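Side-chain contacts in N-acetylgalactosaminyltransferase 7 (Homo sapiens, PDB 6IWR), which carries a glycosyl transferase family 2 domain of the GT-A clan and a ricin-type beta-trefoil lectin domain in one chain: residues W298-K303 and V411-Y416; L344-L349 and Y405-E410; G294-S299 and E355-S360; K362-Q365 and K369-F372. All blocks are in the same frame, centred on the assembly; numbering follows the deposited sequence.

How the contacts relate
The four contacts form a chain of buried neighbours around helices 355-365 and 400-412. Contacts 1 and 3 lie closest together, with centres about 7 Å apart, and share Trp298 and Ser299. Both use the hairpin of strands 292-296 and 302-306. Contacts 1 and 2 share helix 400-412: Met300 CE of contact 1 lies 3.6 Å from Val408 CG1 of contact 2. Contact 2 reaches contact 3 through a probable hydrogen bond, Asp346 N to Glu358 OE1 at 3.2 Å. Contacts 3 and 4 follow each other on helix 355-365, with centres about 12 Å apart. The pairs described are all between protein residues.

Contact 1: W298-K303 and V411-Y416; sequences WSMLWK and VWWDEY
Tyr416 N donates to Trp413 O at 2.7 Å, and this backbone bond holds together two residues whose rings both reach Trp298. The turn brings the two rings to adjoining parts of the same indole. Trp298 points the benzo edge of its indole at a face of Trp413. The pair is an offset edge-to-face one: the six-membered rings have centroids 5.2 Å apart and planes at 78°. Trp298 CE3 is the leading atom and comes to 3.3 Å from Trp413 CZ3. Trp298 CZ3 follows just behind it.

The next atoms along this edge, CZ3 and CH2, meet Tyr416. Here Trp298 CZ3 lies 3.8 Å from Tyr416 CD2. The two planes are inclined by 32°, so the rings neither stack nor meet at a right angle. The polar ends point to other partners. Trp298 NE1 is bonded to Tyr465 O, which helps to fix the rotation of the indole, and Tyr416 OH is bonded to Lys451 NZ.

Met300 adds the apolar end of its chain. The chain is extended as far as the sulfur and then turns (chi3 -99°), which carries CE to Trp413. Met300 CE is 3.6 Å from Trp413 CZ2 and about as near to NE1 of that ring. The same side chain touches Phe357 and Tyr361 of helix 355-365.

Phe450 stacks on Trp413 and extends the group. The result is a buried aromatic cluster, with Trp298, Trp413 and Tyr416 at its heart, joining a beta-hairpin loop to the chain that leaves helix 400-412.

Contact 2: L344-L349 and Y405-E410; sequences LYDPGL and YVRVVE
The salt bridge of Asp346 and Arg407 is the polar part of this contact. Arg407 grips the carboxylate side-on with two nitrogens. Its NE donates to the syn lone pair of Asp346 OD2 at 3.0 Å, close to the guanidinium plane. Its NH2 donates to Asp346 OD1 at 3.3 Å. The two planes are 39° apart, so the grip is twisted rather than flat. A bend in the arginine chain (chi3 55°) helps to bring NE round to the acid.

A further hydrogen bond lies within the loop. Gly348 N donates to Asp346 OD1 at 2.6 Å, which makes an Asx turn. OD1 thus has two donors, Gly348 N and Arg407 NH2, on opposite sides of the carboxylate plane.

The remaining contacts are van der Waals ones. Gly348 CA lies over one face of the guanidinium, 3.7 Å from Arg407 NE. Leu349 CD1 is 4.0 Å from Arg407 CD, at the edge of the group.

Arg407 NH1 and NH2 also donate to Tyr432 O and Asp434 O. The salt bridge thus ties helix 400-412 to the loop between helices 336-342 and 355-365, while Leu349 also rests on Ile221 of helix 219-230.

Contact 3: G294-S299 and E355-S360; sequences GAWDWS and ENFEIS
Trp296 turns the edge of its indole toward the face of Phe357. This is an offset edge-to-face pair: the five-membered ring of Trp296 and the ring of Phe357 have centroids 5.8 Å apart and planes at 75°. The nearest atoms are at the base of the tryptophan, where Trp296 CB lies 3.9 Å from Phe357 CE1. Trp296 CG sits between the backbone N and the carbonyl carbon (chi1 58°). The two side chains run past each other in opposite directions.

The rim of Phe357 also meets backbone. Ala295 O lies near the ring plane, 3.8 Å from Phe357 CE1. Over the centre of one phenylalanine face lies Asn356 ND2, which also donates to Met327 O.

Each segment has its own polar brace. Ser299 N donates to Asp297 OD1 at 2.9 Å, an Asx turn that shapes the chain just after the strand. Ser360 OG returns a bond to Asn356 O at 2.7 Å, one turn back along the helix.

Phe357 also touches Trp302 of strand 302-306, and Trp296 meets Tyr361 edge-to-face. The first turn of helix 355-365 is thereby packed on the hairpin of strands 292-296 and 302-306, with Phe450 and Met454 of helix 450-457 also against Trp296.

Contact 4: K362-Q365 and K369-F372; sequences KIWQ and KLLF
Helix 355-365 runs through a three-residue link into strand 369-373 of the large mixed sheet, and this contact folds the end of the helix against the start of the strand. The link holds Cys366, which is joined to Cys447 by a disulfide. Trp364 is the main cover. Its indole lies over the strand backbone with one face on Lys369 CA and Leu370 N.

The Lys369 part is a CH-pi contact. Lys369 CA lies 3.9 Å from the centroid of the six-membered ring of Trp364 and only 17° off its normal. The aliphatic start of the lysine chain continues the overlap, with Lys369 CG 3.8 Å from Trp364 CZ3. Further along the strand, Leu370 CB lies 3.6 Å from Trp364 NE1, and the two side chains cross at about a right angle. Trp364 CZ2 approaches the backbone at Leu370 O, 3.4 Å away.

Ile363 works from the neighbouring helix position. Its CG2 branch stands anti to its own backbone N and meets Lys369 at the backbone. Ile363 CG2 is 3.4 Å from Lys369 N.

Trp364 NE1 donates to Ser324 O, which helps to fix how the indole is turned. Ser324 also shares backbone hydrogen bonding with Leu370, so one residue bonds to both sides of the contact. The contact itself rests on dispersion and CH-pi attraction: an aromatic face and a methyl branch press on strand backbone that also hydrogen-bonds to Cys265 of strand 264-274 and to Ser324.

Contact 1: W298-K303 and V411-Y416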
loop_
_atom_site.group_PDB
_atom_site.type_symbol
_atom_site.label_atom_id
_atom_site.label_comp_id
_atom_site.label_asym_id
_atom_site.label_seq_id
_atom_site.Cartn_x
_atom_site.Cartn_y
_atom_site.Cartn_z
ATOM N N TRP A 298 -18.888 1.770 15.076
ATOM C CA TRP A 298 -18.980 1.003 16.313
ATOM C C TRP A 298 -17.738 0.166 16.616
ATOM O O TRP A 298 -17.708 -0.542 17.635
ATOM C CB TRP A 298 -20.258 0.167 16.269
ATOM C CG TRP A 298 -21.362 1.134 16.079
ATOM C CD1 TRP A 298 -22.057 1.395 14.927
ATOM C CD2 TRP A 298 -21.826 2.080 17.045
ATOM N NE1 TRP A 298 -22.958 2.418 15.137
ATOM C CE2 TRP A 298 -22.830 2.854 16.429
ATOM C CE3 TRP A 298 -21.489 2.345 18.382
ATOM C CZ2 TRP A 298 -23.499 3.857 17.094
ATOM C CZ3 TRP A 298 -22.171 3.339 19.053
ATOM C CH2 TRP A 298 -23.155 4.092 18.407
ATOM N N SER A 299 -16.712 0.250 15.775
ATOM C CA SER A 299 -15.361 -0.139 16.160
ATOM C C SER A 299 -14.603 1.021 16.782
ATOM O O SER A 299 -13.458 0.844 17.227
ATOM C CB SER A 299 -14.588 -0.675 14.955
ATOM O OG SER A 299 -14.996 -0.006 13.785
ATOM N N MET A 300 -15.241 2.191 16.830
ATOM C CA MET A 300 -14.696 3.408 17.415
ATOM C C MET A 300 -13.613 4.031 16.536
ATOM O O MET A 300 -12.686 4.662 17.037
ATOM C CB MET A 300 -14.167 3.181 18.832
ATOM C CG MET A 300 -14.052 4.491 19.591
ATOM S SD MET A 300 -13.462 4.413 21.294
ATOM C CE MET A 300 -14.970 4.488 22.229
ATOM N N LEU A 301 -13.722 3.862 15.224
ATOM C CA LEU A 301 -12.907 4.626 14.299
ATOM C C LEU A 301 -13.536 5.995 14.065
ATOM O O LEU A 301 -14.750 6.117 13.861
ATOM C CB LEU A 301 -12.753 3.888 12.974
ATOM C CG LEU A 301 -12.075 2.531 13.133
ATOM C CD1 LEU A 301 -11.878 1.934 11.759
ATOM C CD2 LEU A 301 -10.759 2.644 13.934
ATOM N N TRP A 302 -12.695 7.019 14.106
ATOM C CA TRP A 302 -13.114 8.383 13.852
ATOM C C TRP A 302 -13.777 8.522 12.483
ATOM O O TRP A 302 -13.277 7.995 11.492
ATOM C CB TRP A 302 -11.881 9.277 13.948
ATOM C CG TRP A 302 -12.074 10.612 13.390
ATOM C CD1 TRP A 302 -11.648 11.062 12.172
ATOM C CD2 TRP A 302 -12.757 11.701 14.012
ATOM N NE1 TRP A 302 -12.024 12.368 12.008
ATOM C CE2 TRP A 302 -12.710 12.781 13.122
ATOM C CE3 TRP A 302 -13.400 11.868 15.241
ATOM C CZ2 TRP A 302 -13.279 14.007 13.416
ATOM C CZ3 TRP A 302 -13.968 13.090 15.528
ATOM C CH2 TRP A 302 -13.902 14.143 14.619
ATOM N N LYS A 303 -14.890 9.255 12.432
ATOM C CA LYS A 303 -15.666 9.478 11.215
ATOM C C LYS A 303 -16.233 10.897 11.244
ATOM O O LYS A 303 -16.410 11.494 12.314
ATOM C CB LYS A 303 -16.836 8.481 11.077
ATOM C CG LYS A 303 -16.480 7.002 10.963
ATOM C CD LYS A 303 -15.875 6.629 9.620
ATOM C CE LYS A 303 -15.495 5.142 9.584
ATOM N NZ LYS A 303 -14.706 4.767 8.355
ATOM N N VAL A 411 -16.429 2.379 30.400
ATOM C CA VAL A 411 -16.863 3.360 31.391
ATOM C C VAL A 411 -18.005 4.234 30.862
ATOM O O VAL A 411 -18.829 4.700 31.649
ATOM C CB VAL A 411 -15.668 4.203 31.905
ATOM C CG1 VAL A 411 -14.733 4.508 30.804
ATOM C CG2 VAL A 411 -16.151 5.520 32.519
ATOM N N TRP A 412 -18.119 4.419 29.544
ATOM C CA TRP A 412 -19.017 5.437 28.999
ATOM C C TRP A 412 -20.156 4.913 28.139
ATOM O O TRP A 412 -21.208 5.551 28.106
ATOM C CB TRP A 412 -18.224 6.476 28.181
ATOM C CG TRP A 412 -17.320 7.297 29.033
ATOM C CD1 TRP A 412 -15.944 7.265 29.068
ATOM C CD2 TRP A 412 -17.721 8.236 30.038
ATOM N NE1 TRP A 412 -15.472 8.148 30.038
ATOM C CE2 TRP A 412 -16.545 8.750 30.639
ATOM C CE3 TRP A 412 -18.963 8.679 30.507
ATOM C CZ2 TRP A 412 -16.585 9.682 31.668
ATOM C CZ3 TRP A 412 -18.994 9.613 31.535
ATOM C CH2 TRP A 412 -17.819 10.103 32.100
ATOM N N TRP A 413 -19.998 3.785 27.443
ATOM C CA TRP A 413 -20.981 3.389 26.436
ATOM C C TRP A 413 -22.155 2.587 26.982
ATOM O O TRP A 413 -23.069 2.273 26.211
ATOM C CB TRP A 413 -20.336 2.561 25.324
ATOM C CG TRP A 413 -19.606 3.331 24.283
ATOM C CD1 TRP A 413 -19.006 4.559 24.426
ATOM C CD2 TRP A 413 -19.381 2.928 22.921
ATOM N NE1 TRP A 413 -18.419 4.942 23.236
ATOM C CE2 TRP A 413 -18.626 3.959 22.299
ATOM C CE3 TRP A 413 -19.739 1.801 22.169
ATOM C CZ2 TRP A 413 -18.234 3.897 20.959
ATOM C CZ3 TRP A 413 -19.347 1.738 20.843
ATOM C CH2 TRP A 413 -18.598 2.780 20.249
ATOM N N ASP A 414 -22.151 2.230 28.261
ATOM C CA ASP A 414 -23.232 1.432 28.822
ATOM C C ASP A 414 -23.632 0.273 27.918
ATOM O O ASP A 414 -22.785 -0.527 27.502
ATOM C CB ASP A 414 -24.469 2.281 29.090
ATOM C CG ASP A 414 -24.160 3.518 29.892
ATOM O OD1 ASP A 414 -23.173 3.494 30.654
ATOM O OD2 ASP A 414 -24.893 4.524 29.737
ATOM N N GLU A 415 -24.931 0.183 27.614
ATOM C CA GLU A 415 -25.471 -0.955 26.887
ATOM C C GLU A 415 -24.852 -0.976 25.504
ATOM O O GLU A 415 -24.819 -2.017 24.836
ATOM C CB GLU A 415 -27.004 -0.906 26.805
ATOM C CG GLU A 415 -27.630 0.456 26.517
ATOM C CD GLU A 415 -28.372 1.019 27.724
ATOM O OE1 GLU A 415 -29.431 1.678 27.540
ATOM O OE2 GLU A 415 -27.897 0.779 28.856
ATOM N N TYR A 416 -24.344 0.167 25.063
ATOM C CA TYR A 416 -23.755 0.191 23.738
ATOM C C TYR A 416 -22.444 -0.568 23.656
ATOM O O TYR A 416 -21.976 -0.793 22.535
ATOM C CB TYR A 416 -23.565 1.628 23.268
ATOM C CG TYR A 416 -24.850 2.238 22.779
ATOM C CD1 TYR A 416 -25.875 2.575 23.673
ATOM C CD2 TYR A 416 -25.057 2.464 21.419
ATOM C CE1 TYR A 416 -27.069 3.125 23.218
ATOM C CE2 TYR A 416 -26.234 3.004 20.956
ATOM C CZ TYR A 416 -27.240 3.336 21.860
ATOM O OH TYR A 416 -28.424 3.883 21.398
#

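Contact 2: L344-L349 and Y405-E410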
loop_
_atom_site.group_PDB
_atom_site.type_symbol
_atom_site.label_atom_id
_atom_site.label_comp_id
_atom_site.label_asym_id
_atom_site.label_seq_id
_atom_site.Cartn_x
_atom_site.Cartn_y
_atom_site.Cartn_z
ATOM N N LEU A 344 -8.019 14.080 33.737
ATOM C CA LEU A 344 -8.302 15.028 32.681
ATOM C C LEU A 344 -8.505 14.122 31.494
ATOM O O LEU A 344 -9.603 13.963 30.978
ATOM C CB LEU A 344 -7.082 15.904 32.416
ATOM C CG LEU A 344 -6.326 16.547 33.576
ATOM C CD1 LEU A 344 -5.011 15.829 33.827
ATOM C CD2 LEU A 344 -6.069 18.009 33.261
ATOM N N TYR A 345 -7.400 13.502 31.096
ATOM C CA TYR A 345 -7.391 12.390 30.175
ATOM C C TYR A 345 -7.163 11.197 31.071
ATOM O O TYR A 345 -6.229 11.187 31.867
ATOM C CB TYR A 345 -6.211 12.492 29.213
ATOM C CG TYR A 345 -6.496 13.185 27.903
ATOM C CD1 TYR A 345 -7.739 13.103 27.299
ATOM C CD2 TYR A 345 -5.508 13.915 27.266
ATOM C CE1 TYR A 345 -7.988 13.738 26.100
ATOM C CE2 TYR A 345 -5.750 14.551 26.069
ATOM C CZ TYR A 345 -6.987 14.460 25.492
ATOM O OH TYR A 345 -7.210 15.096 24.301
ATOM N N ASP A 346 -8.020 10.195 30.957
ATOM C CA ASP A 346 -7.909 9.021 31.808
ATOM C C ASP A 346 -6.449 8.607 31.776
ATOM O O ASP A 346 -5.855 8.517 30.708
ATOM C CB ASP A 346 -8.834 7.916 31.268
ATOM C CG ASP A 346 -8.375 6.509 31.624
ATOM O OD1 ASP A 346 -7.651 6.339 32.624
ATOM O OD2 ASP A 346 -8.744 5.573 30.893
ATOM N N PRO A 347 -5.872 8.355 32.945
ATOM C CA PRO A 347 -4.441 8.037 32.983
ATOM C C PRO A 347 -4.111 6.637 32.538
ATOM O O PRO A 347 -2.932 6.363 32.314
ATOM C CB PRO A 347 -4.066 8.232 34.451
ATOM C CG PRO A 347 -5.332 8.203 35.186
ATOM C CD PRO A 347 -6.429 8.619 34.279
ATOM N N GLY A 348 -5.104 5.760 32.365
ATOM C CA GLY A 348 -4.814 4.433 31.838
ATOM C C GLY A 348 -4.592 4.371 30.328
ATOM O O GLY A 348 -4.145 3.338 29.817
ATOM N N LEU A 349 -4.920 5.429 29.601
ATOM C CA LEU A 349 -4.726 5.397 28.162
ATOM C C LEU A 349 -3.242 5.350 27.861
ATOM O O LEU A 349 -2.476 6.208 28.320
ATOM C CB LEU A 349 -5.373 6.604 27.501
ATOM C CG LEU A 349 -6.861 6.447 27.171
ATOM C CD1 LEU A 349 -7.449 5.169 27.761
ATOM C CD2 LEU A 349 -7.606 7.674 27.642
ATOM N N TYR A 405 -9.432 1.618 23.587
ATOM C CA TYR A 405 -10.831 1.607 23.187
ATOM C C TYR A 405 -11.690 0.932 24.247
ATOM O O TYR A 405 -12.777 1.413 24.578
ATOM C CB TYR A 405 -10.987 0.902 21.839
ATOM C CG TYR A 405 -10.342 1.640 20.680
ATOM C CD1 TYR A 405 -10.053 3.002 20.771
ATOM C CD2 TYR A 405 -10.032 0.981 19.493
ATOM C CE1 TYR A 405 -9.467 3.679 19.719
ATOM C CE2 TYR A 405 -9.451 1.654 18.437
ATOM C CZ TYR A 405 -9.165 3.001 18.566
ATOM O OH TYR A 405 -8.597 3.684 17.526
ATOM N N VAL A 406 -11.205 -0.169 24.817
ATOM C CA VAL A 406 -12.014 -0.914 25.777
ATOM C C VAL A 406 -12.237 -0.103 27.040
ATOM O O VAL A 406 -13.315 -0.151 27.637
ATOM C CB VAL A 406 -11.365 -2.266 26.104
ATOM C CG1 VAL A 406 -12.099 -2.899 27.277
ATOM C CG2 VAL A 406 -11.405 -3.172 24.876
ATOM N N ARG A 407 -11.212 0.607 27.501
ATOM C CA ARG A 407 -11.390 1.430 28.689
ATOM C C ARG A 407 -12.462 2.479 28.444
ATOM O O ARG A 407 -13.394 2.640 29.238
ATOM C CB ARG A 407 -10.061 2.071 29.091
ATOM C CG ARG A 407 -8.959 1.055 29.424
ATOM C CD ARG A 407 -7.683 1.736 29.835
ATOM N NE ARG A 407 -7.904 2.645 30.949
ATOM C CZ ARG A 407 -7.941 2.273 32.230
ATOM N NH1 ARG A 407 -7.800 1.000 32.566
ATOM N NH2 ARG A 407 -8.148 3.167 33.191
ATOM N N VAL A 408 -12.383 3.165 27.313
ATOM C CA VAL A 408 -13.371 4.197 27.028
ATOM C C VAL A 408 -14.764 3.603 27.001
ATOM O O VAL A 408 -15.694 4.138 27.621
ATOM C CB VAL A 408 -13.045 4.911 25.708
ATOM C CG1 VAL A 408 -14.118 5.966 25.414
ATOM C CG2 VAL A 408 -11.667 5.546 25.800
ATOM N N VAL A 409 -14.933 2.494 26.271
ATOM C CA VAL A 409 -16.264 1.925 26.068
ATOM C C VAL A 409 -16.843 1.439 27.390
ATOM O O VAL A 409 -18.015 1.691 27.704
ATOM C CB VAL A 409 -16.211 0.793 25.027
ATOM C CG1 VAL A 409 -17.474 -0.084 25.111
ATOM C CG2 VAL A 409 -16.019 1.370 23.603
ATOM N N GLU A 410 -16.023 0.738 28.186
ATOM C CA GLU A 410 -16.509 0.123 29.412
ATOM C C GLU A 410 -16.987 1.167 30.424
ATOM O O GLU A 410 -17.880 0.882 31.243
ATOM C CB GLU A 410 -15.412 -0.756 30.021
ATOM C CG GLU A 410 -15.335 -2.219 29.503
ATOM C CD GLU A 410 -16.660 -2.960 29.570
ATOM O OE1 GLU A 410 -16.903 -3.835 28.696
ATOM O OE2 GLU A 410 -17.461 -2.656 30.484
#

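Contact 3: G294-S299 and E355-S360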
loop_
_atom_site.group_PDB
_atom_site.type_symbol
_atom_site.label_atom_id
_atom_site.label_comp_id
_atom_site.label_asym_id
_atom_site.label_seq_id
_atom_site.Cartn_x
_atom_site.Cartn_y
_atom_site.Cartn_z
ATOM N N GLY A 294 -18.121 15.664 14.290
ATOM C CA GLY A 294 -17.314 14.478 14.554
ATOM C C GLY A 294 -18.164 13.319 15.058
ATOM O O GLY A 294 -19.105 13.503 15.838
ATOM N N ALA A 295 -17.795 12.117 14.627
ATOM C CA ALA A 295 -18.586 10.922 14.865
ATOM C C ALA A 295 -17.635 9.726 14.928
ATOM O O ALA A 295 -16.414 9.885 15.035
ATOM C CB ALA A 295 -19.665 10.778 13.780
ATOM N N TRP A 296 -18.203 8.523 14.845
ATOM C CA TRP A 296 -17.451 7.284 14.943
ATOM C C TRP A 296 -18.347 6.165 14.443
ATOM O O TRP A 296 -19.568 6.303 14.421
ATOM C CB TRP A 296 -17.014 7.020 16.386
ATOM C CG TRP A 296 -18.184 6.963 17.296
ATOM C CD1 TRP A 296 -18.946 5.868 17.572
ATOM C CD2 TRP A 296 -18.760 8.052 18.030
ATOM N NE1 TRP A 296 -19.961 6.200 18.436
ATOM C CE2 TRP A 296 -19.874 7.534 18.737
ATOM C CE3 TRP A 296 -18.442 9.407 18.162
ATOM C CZ2 TRP A 296 -20.678 8.328 19.559
ATOM C CZ3 TRP A 296 -19.235 10.198 18.982
ATOM C CH2 TRP A 296 -20.342 9.651 19.674
ATOM N N ASP A 297 -17.729 5.063 14.024
ATOM C CA ASP A 297 -18.441 3.811 13.795
ATOM C C ASP A 297 -18.303 2.962 15.062
ATOM O O ASP A 297 -17.648 3.365 16.025
ATOM C CB ASP A 297 -17.929 3.120 12.518
ATOM C CG ASP A 297 -16.522 2.521 12.668
ATOM O OD1 ASP A 297 -16.068 2.288 13.811
ATOM O OD2 ASP A 297 -15.861 2.268 11.623
ATOM N N TRP A 298 -18.888 1.770 15.076
ATOM C CA TRP A 298 -18.980 1.003 16.313
ATOM C C TRP A 298 -17.738 0.166 16.616
ATOM O O TRP A 298 -17.708 -0.542 17.635
ATOM C CB TRP A 298 -20.258 0.167 16.269
ATOM C CG TRP A 298 -21.362 1.134 16.079
ATOM C CD1 TRP A 298 -22.057 1.395 14.927
ATOM C CD2 TRP A 298 -21.826 2.080 17.045
ATOM N NE1 TRP A 298 -22.958 2.418 15.137
ATOM C CE2 TRP A 298 -22.830 2.854 16.429
ATOM C CE3 TRP A 298 -21.489 2.345 18.382
ATOM C CZ2 TRP A 298 -23.499 3.857 17.094
ATOM C CZ3 TRP A 298 -22.171 3.339 19.053
ATOM C CH2 TRP A 298 -23.155 4.092 18.407
ATOM N N SER A 299 -16.712 0.250 15.775
ATOM C CA SER A 299 -15.361 -0.139 16.160
ATOM C C SER A 299 -14.603 1.021 16.782
ATOM O O SER A 299 -13.458 0.844 17.227
ATOM C CB SER A 299 -14.588 -0.675 14.955
ATOM O OG SER A 299 -14.996 -0.006 13.785
ATOM N N GLU A 355 -8.461 8.818 23.209
ATOM C CA GLU A 355 -8.565 9.904 24.162
ATOM C C GLU A 355 -9.563 10.911 23.670
ATOM O O GLU A 355 -10.236 11.538 24.441
ATOM C CB GLU A 355 -7.234 10.607 24.410
ATOM C CG GLU A 355 -6.102 10.148 23.543
ATOM C CD GLU A 355 -6.092 10.808 22.200
ATOM O OE1 GLU A 355 -6.213 12.034 22.135
ATOM O OE2 GLU A 355 -5.947 10.087 21.209
ATOM N N ASN A 356 -9.599 11.113 22.366
ATOM C CA ASN A 356 -10.466 12.110 21.792
ATOM C C ASN A 356 -11.913 11.796 22.089
ATOM O O ASN A 356 -12.699 12.667 22.373
ATOM C CB ASN A 356 -10.237 12.210 20.286
ATOM C CG ASN A 356 -10.498 10.912 19.561
ATOM O OD1 ASN A 356 -9.911 9.904 19.866
ATOM N ND2 ASN A 356 -11.370 10.949 18.591
ATOM N N PHE A 357 -12.252 10.529 21.987
ATOM C CA PHE A 357 -13.557 10.039 22.349
ATOM C C PHE A 357 -13.870 10.124 23.835
ATOM O O PHE A 357 -14.943 10.510 24.208
ATOM C CB PHE A 357 -13.732 8.627 21.826
ATOM C CG PHE A 357 -13.667 8.534 20.340
ATOM C CD1 PHE A 357 -14.463 9.326 19.559
ATOM C CD2 PHE A 357 -12.810 7.656 19.729
ATOM C CE1 PHE A 357 -14.406 9.246 18.193
ATOM C CE2 PHE A 357 -12.748 7.570 18.364
ATOM C CZ PHE A 357 -13.547 8.365 17.596
ATOM N N GLU A 358 -12.900 9.786 24.666
ATOM C CA GLU A 358 -13.072 9.783 26.101
ATOM C C GLU A 358 -13.376 11.155 26.697
ATOM O O GLU A 358 -14.275 11.280 27.506
ATOM C CB GLU A 358 -11.813 9.225 26.745
ATOM C CG GLU A 358 -12.001 8.739 28.159
ATOM C CD GLU A 358 -11.300 9.589 29.183
ATOM O OE1 GLU A 358 -10.392 10.327 28.826
ATOM O OE2 GLU A 358 -11.672 9.518 30.353
ATOM N N ILE A 359 -12.649 12.181 26.264
ATOM C CA ILE A 359 -12.908 13.550 26.696
ATOM C C ILE A 359 -14.224 14.052 26.123
ATOM O O ILE A 359 -14.960 14.776 26.808
ATOM C CB ILE A 359 -11.716 14.456 26.316
ATOM C CG1 ILE A 359 -11.811 15.819 27.004
ATOM C CG2 ILE A 359 -11.655 14.669 24.814
ATOM C CD1 ILE A 359 -11.616 15.775 28.471
ATOM N N SER A 360 -14.563 13.661 24.883
ATOM C CA SER A 360 -15.865 14.027 24.311
ATOM C C SER A 360 -17.024 13.481 25.143
ATOM O O SER A 360 -17.928 14.233 25.531
ATOM C CB SER A 360 -15.988 13.523 22.876
ATOM O OG SER A 360 -14.974 14.055 22.058
#

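Contact 4: K362-Q365 and K369-F372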
loop_
_atom_site.group_PDB
_atom_site.type_symbol
_atom_site.label_atom_id
_atom_site.label_comp_id
_atom_site.label_asym_id
_atom_site.label_seq_id
_atom_site.Cartn_x
_atom_site.Cartn_y
_atom_site.Cartn_z
ATOM N N LYS A 362 -17.012 12.359 28.273
ATOM C CA LYS A 362 -16.989 13.055 29.567
ATOM C C LYS A 362 -17.672 14.419 29.484
ATOM O O LYS A 362 -18.538 14.749 30.309
ATOM C CB LYS A 362 -15.555 13.239 30.090
ATOM C CG LYS A 362 -14.954 11.998 30.686
ATOM C CD LYS A 362 -13.944 12.292 31.775
ATOM C CE LYS A 362 -12.552 12.497 31.214
ATOM N NZ LYS A 362 -11.542 11.764 32.012
ATOM N N ILE A 363 -17.265 15.249 28.517
ATOM C CA ILE A 363 -17.798 16.606 28.476
ATOM C C ILE A 363 -19.313 16.567 28.314
ATOM O O ILE A 363 -20.061 17.257 29.025
ATOM C CB ILE A 363 -17.146 17.412 27.348
ATOM C CG1 ILE A 363 -15.703 17.716 27.692
ATOM C CG2 ILE A 363 -17.928 18.672 27.108
ATOM C CD1 ILE A 363 -14.952 18.377 26.551
ATOM N N TRP A 364 -19.783 15.769 27.361
ATOM C CA TRP A 364 -21.194 15.795 27.018
ATOM C C TRP A 364 -22.038 15.179 28.126
ATOM O O TRP A 364 -23.018 15.786 28.583
ATOM C CB TRP A 364 -21.414 15.061 25.702
ATOM C CG TRP A 364 -21.266 15.895 24.478
ATOM C CD1 TRP A 364 -20.434 15.660 23.424
ATOM C CD2 TRP A 364 -22.015 17.068 24.142
ATOM N NE1 TRP A 364 -20.613 16.604 22.456
ATOM C CE2 TRP A 364 -21.571 17.489 22.865
ATOM C CE3 TRP A 364 -23.029 17.794 24.786
ATOM C CZ2 TRP A 364 -22.076 18.629 22.233
ATOM C CZ3 TRP A 364 -23.543 18.911 24.160
ATOM C CH2 TRP A 364 -23.069 19.320 22.887
ATOM N N GLN A 365 -21.674 13.978 28.575
ATOM C CA GLN A 365 -22.497 13.264 29.533
ATOM C C GLN A 365 -22.428 13.848 30.931
ATOM O O GLN A 365 -23.293 13.542 31.755
ATOM C CB GLN A 365 -22.103 11.797 29.570
ATOM C CG GLN A 365 -22.559 11.035 28.346
ATOM C CD GLN A 365 -21.985 9.646 28.316
ATOM O OE1 GLN A 365 -22.350 8.800 29.138
ATOM N NE2 GLN A 365 -21.061 9.407 27.387
ATOM N N LYS A 369 -20.481 20.949 27.004
ATOM C CA LYS A 369 -20.757 20.968 25.578
ATOM C C LYS A 369 -19.440 21.002 24.819
ATOM O O LYS A 369 -18.435 21.545 25.299
ATOM C CB LYS A 369 -21.589 22.174 25.145
ATOM C CG LYS A 369 -23.001 22.311 25.695
ATOM C CD LYS A 369 -23.350 23.825 25.688
ATOM C CE LYS A 369 -24.834 24.149 25.818
ATOM N NZ LYS A 369 -25.448 24.259 24.452
ATOM N N LEU A 370 -19.465 20.409 23.624
ATOM C CA LEU A 370 -18.335 20.390 22.712
ATOM C C LEU A 370 -18.807 21.084 21.443
ATOM O O LEU A 370 -19.737 20.602 20.783
ATOM C CB LEU A 370 -17.907 18.959 22.432
ATOM C CG LEU A 370 -16.513 18.581 21.943
ATOM C CD1 LEU A 370 -16.654 17.532 20.887
ATOM C CD2 LEU A 370 -15.771 19.749 21.432
ATOM N N LEU A 371 -18.193 22.219 21.100
ATOM C CA LEU A 371 -18.601 22.995 19.933
ATOM C C LEU A 371 -17.470 23.117 18.923
ATOM O O LEU A 371 -16.320 23.387 19.295
ATOM C CB LEU A 371 -19.058 24.378 20.340
ATOM C CG LEU A 371 -20.114 24.339 21.423
ATOM C CD1 LEU A 371 -20.306 25.739 21.956
ATOM C CD2 LEU A 371 -21.400 23.799 20.842
ATOM N N PHE A 372 -17.805 22.896 17.652
ATOM C CA PHE A 372 -16.938 23.281 16.544
ATOM C C PHE A 372 -17.187 24.740 16.211
ATOM O O PHE A 372 -18.333 25.201 16.222
ATOM C CB PHE A 372 -17.205 22.434 15.299
ATOM C CG PHE A 372 -16.658 21.039 15.374
ATOM C CD1 PHE A 372 -16.186 20.515 16.568
ATOM C CD2 PHE A 372 -16.645 20.237 14.238
ATOM C CE1 PHE A 372 -15.699 19.231 16.615
ATOM C CE2 PHE A 372 -16.164 18.952 14.283
ATOM C CZ PHE A 372 -15.685 18.452 15.468
#